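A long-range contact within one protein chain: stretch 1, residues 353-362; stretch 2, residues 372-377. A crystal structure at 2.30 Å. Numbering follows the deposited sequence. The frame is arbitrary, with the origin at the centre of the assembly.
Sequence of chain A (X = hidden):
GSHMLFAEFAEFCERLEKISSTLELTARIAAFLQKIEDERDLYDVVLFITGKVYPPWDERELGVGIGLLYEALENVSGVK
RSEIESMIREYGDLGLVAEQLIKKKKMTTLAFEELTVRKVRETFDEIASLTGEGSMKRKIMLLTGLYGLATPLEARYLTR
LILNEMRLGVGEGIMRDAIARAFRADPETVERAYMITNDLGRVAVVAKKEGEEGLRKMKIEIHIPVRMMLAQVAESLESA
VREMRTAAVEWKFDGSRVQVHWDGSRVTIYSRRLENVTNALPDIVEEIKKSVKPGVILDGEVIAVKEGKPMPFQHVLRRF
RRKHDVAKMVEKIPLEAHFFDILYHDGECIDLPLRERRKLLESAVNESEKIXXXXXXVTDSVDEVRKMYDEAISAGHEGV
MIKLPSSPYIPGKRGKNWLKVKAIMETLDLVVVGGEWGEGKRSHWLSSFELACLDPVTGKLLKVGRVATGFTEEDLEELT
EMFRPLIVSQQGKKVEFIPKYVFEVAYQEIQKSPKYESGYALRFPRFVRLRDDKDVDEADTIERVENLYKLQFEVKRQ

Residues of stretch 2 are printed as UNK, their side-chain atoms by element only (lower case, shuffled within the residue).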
# COMPACT_ATOMS: atom_id res chain seq x y z
N PRO A 353 -11.51 -1.76 -25.48
CA PRO A 353 -10.85 -1.19 -26.60
C PRO A 353 -10.03 0.07 -26.29
O PRO A 353 -10.56 1.17 -26.20
CB PRO A 353 -11.97 -1.13 -27.63
CG PRO A 353 -12.62 -2.59 -27.38
CD PRO A 353 -12.08 -3.03 -25.94
N LEU A 354 -8.73 -0.16 -26.08
CA LEU A 354 -7.76 0.91 -25.85
C LEU A 354 -7.89 2.04 -26.87
O LEU A 354 -7.96 3.22 -26.49
CB LEU A 354 -6.33 0.34 -25.84
CG LEU A 354 -5.18 1.26 -25.40
CD1 LEU A 354 -4.16 0.50 -24.57
CD2 LEU A 354 -4.49 1.93 -26.59
N ARG A 355 -7.95 1.68 -28.15
CA ARG A 355 -8.12 2.66 -29.24
C ARG A 355 -9.40 3.49 -29.09
O ARG A 355 -9.41 4.69 -29.43
CB ARG A 355 -8.03 1.99 -30.62
CG ARG A 355 -9.07 0.91 -30.88
CD ARG A 355 -8.73 0.02 -32.09
NE ARG A 355 -8.88 -1.40 -31.75
CZ ARG A 355 -10.05 -2.02 -31.55
NH1 ARG A 355 -11.20 -1.36 -31.66
NH2 ARG A 355 -10.06 -3.31 -31.24
N GLU A 356 -10.46 2.87 -28.58
CA GLU A 356 -11.73 3.55 -28.28
C GLU A 356 -11.65 4.43 -27.02
O GLU A 356 -12.20 5.53 -26.99
CB GLU A 356 -12.87 2.53 -28.14
CG GLU A 356 -13.16 1.75 -29.41
CD GLU A 356 -14.48 0.99 -29.36
OE1 GLU A 356 -14.52 -0.16 -29.88
OE2 GLU A 356 -15.48 1.53 -28.81
N ARG A 357 -10.97 3.93 -25.98
CA ARG A 357 -10.72 4.75 -24.79
C ARG A 357 -9.89 5.97 -25.15
O ARG A 357 -10.16 7.06 -24.68
CB ARG A 357 -10.02 3.95 -23.69
CG ARG A 357 -10.75 2.69 -23.25
CD ARG A 357 -10.26 2.22 -21.88
NE ARG A 357 -8.81 2.04 -21.83
CZ ARG A 357 -8.17 0.96 -22.25
NH1 ARG A 357 -8.83 -0.07 -22.78
NH2 ARG A 357 -6.84 0.89 -22.13
N ARG A 358 -8.89 5.78 -26.00
CA ARG A 358 -8.03 6.87 -26.48
C ARG A 358 -8.86 8.02 -27.09
O ARG A 358 -8.66 9.19 -26.75
CB ARG A 358 -6.98 6.33 -27.46
CG ARG A 358 -6.07 7.39 -28.08
CD ARG A 358 -5.02 7.89 -27.11
NE ARG A 358 -4.53 9.22 -27.48
CZ ARG A 358 -3.51 9.85 -26.91
NH1 ARG A 358 -2.82 9.28 -25.93
NH2 ARG A 358 -3.16 11.05 -27.34
N LYS A 359 -9.80 7.68 -27.96
CA LYS A 359 -10.71 8.67 -28.53
C LYS A 359 -11.47 9.44 -27.45
O LYS A 359 -11.53 10.67 -27.48
CB LYS A 359 -11.68 8.00 -29.50
CG LYS A 359 -11.06 7.68 -30.85
CD LYS A 359 -11.90 6.67 -31.62
CE LYS A 359 -11.13 6.14 -32.83
NZ LYS A 359 -11.65 4.79 -33.25
N LEU A 360 -12.03 8.69 -26.49
CA LEU A 360 -12.68 9.28 -25.32
C LEU A 360 -11.76 10.20 -24.55
O LEU A 360 -12.18 11.27 -24.11
CB LEU A 360 -13.20 8.19 -24.37
CG LEU A 360 -14.45 7.41 -24.77
CD1 LEU A 360 -14.89 6.50 -23.62
CD2 LEU A 360 -15.60 8.35 -25.21
N LEU A 361 -10.52 9.78 -24.35
CA LEU A 361 -9.53 10.60 -23.66
C LEU A 361 -9.24 11.90 -24.41
O LEU A 361 -9.18 12.98 -23.81
CB LEU A 361 -8.23 9.81 -23.44
CG LEU A 361 -7.07 10.57 -22.79
CD1 LEU A 361 -7.33 10.87 -21.32
CD2 LEU A 361 -5.76 9.81 -22.97
N GLU A 362 -9.06 11.80 -25.73
CA GLU A 362 -8.72 12.96 -26.56
C GLU A 362 -9.78 14.06 -26.49
O GLU A 362 -9.44 15.24 -26.30
CB GLU A 362 -8.45 12.54 -28.00
CG GLU A 362 -7.13 11.79 -28.19
CD GLU A 362 -6.99 11.16 -29.57
OE1 GLU A 362 -6.06 10.34 -29.75
OE2 GLU A 362 -7.80 11.48 -30.47
N UNK A 372 -1.42 17.78 -20.40
CA UNK A 372 -1.14 17.23 -21.72
C UNK A 372 -1.71 15.84 -21.90
O UNK A 372 -1.99 15.14 -20.93
c UNK A 372 0.37 17.19 -21.97
n UNK A 372 2.39 21.00 -23.83
c UNK A 372 2.14 19.60 -23.37
c UNK A 372 1.16 18.37 -21.41
c UNK A 372 1.05 19.58 -22.31
N UNK A 373 -1.89 15.45 -23.16
CA UNK A 373 -2.08 14.06 -23.54
C UNK A 373 -0.74 13.41 -23.84
O UNK A 373 0.14 14.04 -24.44
c UNK A 373 -4.42 13.48 -24.65
c UNK A 373 -2.97 13.95 -24.78
c UNK A 373 -4.97 13.71 -23.25
c UNK A 373 -5.29 14.17 -25.70
N UNK A 374 -0.59 12.16 -23.43
CA UNK A 374 0.53 11.35 -23.87
C UNK A 374 0.48 11.24 -25.39
O UNK A 374 -0.57 10.94 -25.97
c UNK A 374 0.49 9.96 -23.23
N UNK A 375 1.60 11.53 -26.03
CA UNK A 375 1.72 11.29 -27.45
C UNK A 375 1.64 9.79 -27.66
O UNK A 375 2.31 9.00 -26.97
c UNK A 375 3.03 11.89 -27.98
c UNK A 375 4.61 12.37 -29.90
n UNK A 375 3.88 12.51 -32.30
c UNK A 375 4.95 12.06 -31.36
c UNK A 375 3.32 11.65 -29.46
N UNK A 376 0.80 9.38 -28.59
CA UNK A 376 0.68 7.98 -28.91
C UNK A 376 0.87 7.77 -30.40
O UNK A 376 0.38 8.54 -31.21
n UNK A 376 -3.09 5.64 -29.20
c UNK A 376 -0.67 7.45 -28.46
c UNK A 376 -0.80 5.95 -28.51
o UNK A 376 -2.51 5.06 -27.11
c UNK A 376 -2.21 5.50 -28.22
N UNK A 377 1.61 6.72 -30.75
CA UNK A 377 1.68 6.25 -32.12
C UNK A 377 1.15 4.82 -32.18
O UNK A 377 1.12 4.13 -31.16
c UNK A 377 3.11 6.33 -32.73
c UNK A 377 3.52 7.80 -32.91
c UNK A 377 5.31 5.01 -32.64
c UNK A 377 4.11 5.55 -31.87

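Position 372 carries five side-chain atoms, four carbons in an unbranched row ending in a nitrogen, which is the pattern of lysine. Nothing in this side chain comes within 8 Å of stretch 1. Lys372 lies on the strand that leads into the contact, and its partly exposed position suits a long chain whose charged end can stay in solvent.

At position 373 the side chain has four carbons, forked at the second, and no heteroatom. The fork lies against the stretch of helix around Leu361 and Glu362: one terminal carbon is 3.8 Å from CG of Leu361, while the other lies 3.7 Å from CA of Glu362. A four-carbon side chain branching at its second carbon is leucine. In Leu373 the CA-to-CB bond points toward the helix, and CD1 is the atom that meets Leu361 CG, whereas CD2 reaches the Glu362 backbone. Neither chi1, at -105°, nor chi2, at 23°, sits in a standard well. The residue is apolar, as fits a neighbour like Leu361, and its CG also lies 3.8 Å from Arg358 NH2, obliquely to the guanidinium.

Position 374 has a single side-chain carbon, CB, which lies 4.3 Å from Arg358 NH1; a lone carbon makes it alanine. The CB of Ala374 points sideways, and the main contribution of this residue comes from its backbone. Its carbonyl O accepts two hydrogen bonds from one guanidinium, at 2.8 Å from Arg358 NH1 and 2.9 Å from Arg358 NH2. Both are bent, with angles of 141° and 135°, as expected when two roughly parallel N-H groups share one acceptor lying between them, near the guanidinium plane. The small methyl occupies little room in this buried place.

At position 375 four carbons again run in a row to a nitrogen, with no branch, and none of them touches stretch 1. This is a second lysine. The CA-to-CB bond of Lys375 points away from the helix, and its first three chi angles are all t, so the chain extends where exposure accommodates its charge.

Position 376 shows three carbons in a row, the third bearing one oxygen and one nitrogen. Its CB lies over one face of the Arg358 guanidinium, and the side chain packs near Leu354 and the aliphatic part of Arg358. The terminal amide on such a chain is that of glutamine. Gln376 points its CA-to-CB bond toward the helix, and chi1 and chi2 are both t; a long, flexible, uncharged chain suits this partly exposed site.

Position 377 has four carbons, forked at the first, with one arm two carbons long, and no side-chain atom comes within 9 Å of stretch 1. The branching identifies isoleucine. Ile377 belongs to the strand that continues onward, and a side chain branched at CB is well accommodated by the extended backbone there (phi/psi -118/156).

The contact centres on Arg358. Within the helix, its NE donates to Glu362 OE1 at 3.0 Å in a nearly straight salt-bridge hydrogen bond, which helps to orient the guanidinium while NH1 and NH2 hold the Ala374 carbonyl. Leu373 and Gln376 pack around this polar link, and beside it, Leu361 and Leu373 add an apolar contact.

Stretch 2, residues 372-377: KLAKQI
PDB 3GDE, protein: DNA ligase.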